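PDB 2W4E: MutT/nudix family protein from Deinococcus radiodurans, which probably hydrolyses ADP-ribose as a magnesium-dependent pyrophosphatase of the Nudix family, here as a fragment that holds the Nudix domain without the protein's N-terminal part. Local coordinates for residues 111-114 and 115-119. Residues are numbered along the deposited sequence; the frame is centred on the assembly and turned at random.
Sequences LAEV and YRMLE
The carbonyl oxygens of Leu111, Ala112, Glu113 and Val114 accept i to i+4 hydrogen bonds from the backbone N atoms of Tyr115, Arg116, Met117 and Leu118, the bond from Leu118 N to Val114 O measuring 2.8 Å. These are the first turns of the alpha-helix 111-120 of the Nudix domain, which directly follows strand 104-110. The helix is amphipathic. Leu111, Val114, Tyr115 and Leu118 are buried. The side chains of Leu111 and Tyr115 run in the same direction from successive turns, with Leu111 CD2 4.0 Å from Tyr115 CE1. With CG anti to its own carbonyl carbon (chi1 -77°), the tyrosine ring swings back beside the preceding turn, and its edge comes to Leu111 O, 3.3 Å from Tyr115 CD1. Tyr115 OH is hydrogen-bonded to Leu132 O, and Leu118 packs on Leu132 and Trp133, which joins this helix to helix 126-141. Val114 faces Ala19 and Leu21 of strand 18-26. On the outer side, Glu113 and Arg116 form an i to i+3 salt bridge. The glutamate chain bends at chi2 (57°) and brings its carboxylate alongside the guanidinium. Replacing Glu113, an alanine here would remove both acceptors and is likely to leave the Arg116 side chain freer to turn, although Arg116 NH1 also pairs with Glu122. The grip is side-on, the planes 37° apart. Both oxygens are met on their syn sides by donors out of the carboxylate plane, yet lie near the guanidinium plane: Arg116 NE reaches Glu113 OE1 at 3.0 Å, and Arg116 NH2 reaches Glu113 OE2 at 2.9 Å.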
loop_
_atom_site.group_PDB
_atom_site.type_symbol
_atom_site.label_atom_id
_atom_site.label_comp_id
_atom_site.label_asym_id
_atom_site.label_seq_id
_atom_site.Cartn_x
_atom_site.Cartn_y
_atom_site.Cartn_z
ATOM N N LEU A 111 -1.405 -15.905 10.927
ATOM C CA LEU A 111 -1.138 -14.480 10.756
ATOM C C LEU A 111 0.334 -14.117 11.024
ATOM O O LEU A 111 0.849 -13.204 10.406
ATOM C CB LEU A 111 -2.048 -13.629 11.665
ATOM C CG LEU A 111 -3.473 -13.353 11.201
ATOM C CD1 LEU A 111 -4.297 -12.656 12.309
ATOM C CD2 LEU A 111 -3.473 -12.514 9.910
ATOM N N ALA A 112 1.002 -14.817 11.949
ATOM C CA ALA A 112 2.397 -14.501 12.296
ATOM C C ALA A 112 3.315 -14.688 11.079
ATOM O O ALA A 112 4.215 -13.877 10.810
ATOM C CB ALA A 112 2.845 -15.376 13.487
ATOM N N GLU A 113 3.040 -15.742 10.319
ATOM C CA GLU A 113 3.730 -16.044 9.090
ATOM C C GLU A 113 3.422 -15.045 7.970
ATOM O O GLU A 113 4.323 -14.583 7.293
ATOM C CB GLU A 113 3.377 -17.468 8.645
ATOM C CG GLU A 113 4.014 -17.863 7.337
ATOM C CD GLU A 113 5.559 -17.752 7.322
ATOM O OE1 GLU A 113 6.221 -17.542 8.371
ATOM O OE2 GLU A 113 6.111 -17.885 6.225
ATOM N N VAL A 114 2.160 -14.666 7.837
ATOM C CA VAL A 114 1.794 -13.607 6.886
ATOM C C VAL A 114 2.551 -12.282 7.150
ATOM O O VAL A 114 3.093 -11.646 6.205
ATOM C CB VAL A 114 0.267 -13.363 6.859
ATOM C CG1 VAL A 114 -0.076 -12.281 5.821
ATOM C CG2 VAL A 114 -0.420 -14.640 6.463
ATOM N N TYR A 115 2.605 -11.873 8.409
ATOM C CA TYR A 115 3.322 -10.624 8.745
ATOM C C TYR A 115 4.850 -10.769 8.660
ATOM O O TYR A 115 5.561 -9.770 8.371
ATOM C CB TYR A 115 2.835 -10.016 10.076
ATOM C CG TYR A 115 1.507 -9.315 9.834
ATOM C CD1 TYR A 115 0.290 -10.026 9.870
ATOM C CD2 TYR A 115 1.470 -7.966 9.486
ATOM C CE1 TYR A 115 -0.957 -9.382 9.595
ATOM C CE2 TYR A 115 0.232 -7.311 9.211
ATOM C CZ TYR A 115 -0.962 -8.028 9.264
ATOM O OH TYR A 115 -2.143 -7.382 8.993
ATOM N N ARG A 116 5.354 -12.000 8.857
ATOM C CA ARG A 116 6.778 -12.229 8.616
ATOM C C ARG A 116 7.030 -12.027 7.119
ATOM O O ARG A 116 7.949 -11.298 6.740
ATOM C CB ARG A 116 7.233 -13.610 9.073
ATOM C CG ARG A 116 8.737 -13.775 8.917
ATOM C CD ARG A 116 9.124 -15.267 8.775
ATOM N NE ARG A 116 8.553 -15.862 7.570
ATOM C CZ ARG A 116 8.921 -15.589 6.315
ATOM N NH1 ARG A 116 9.914 -14.751 6.043
ATOM N NH2 ARG A 116 8.298 -16.189 5.312
ATOM N N MET A 117 6.202 -12.636 6.275
ATOM C CA MET A 117 6.276 -12.412 4.831
ATOM C C MET A 117 6.223 -10.916 4.470
ATOM O O MET A 117 7.055 -10.432 3.718
ATOM C CB MET A 117 5.194 -13.174 4.093
ATOM C CG MET A 117 5.370 -14.691 4.135
ATOM S SD MET A 117 3.818 -15.570 3.689
ATOM C CE MET A 117 3.834 -15.314 1.928
ATOM N N LEU A 118 5.228 -10.215 5.002
ATOM C CA LEU A 118 5.057 -8.771 4.762
ATOM C C LEU A 118 6.362 -7.971 5.060
ATOM O O LEU A 118 6.808 -7.190 4.239
ATOM C CB LEU A 118 3.913 -8.244 5.619
ATOM C CG LEU A 118 3.463 -6.782 5.410
ATOM C CD1 LEU A 118 3.018 -6.530 3.976
ATOM C CD2 LEU A 118 2.388 -6.338 6.434
ATOM N N GLU A 119 6.959 -8.205 6.220
ATOM C CA GLU A 119 8.100 -7.440 6.668
ATOM C C GLU A 119 9.326 -7.761 5.812
ATOM O O GLU A 119 10.093 -6.858 5.456
ATOM C CB GLU A 119 8.340 -7.704 8.143
ATOM C CG GLU A 119 7.322 -7.004 9.015
ATOM C CD GLU A 119 7.607 -7.165 10.471
ATOM O OE1 GLU A 119 8.541 -7.942 10.796
ATOM O OE2 GLU A 119 6.911 -6.508 11.300
#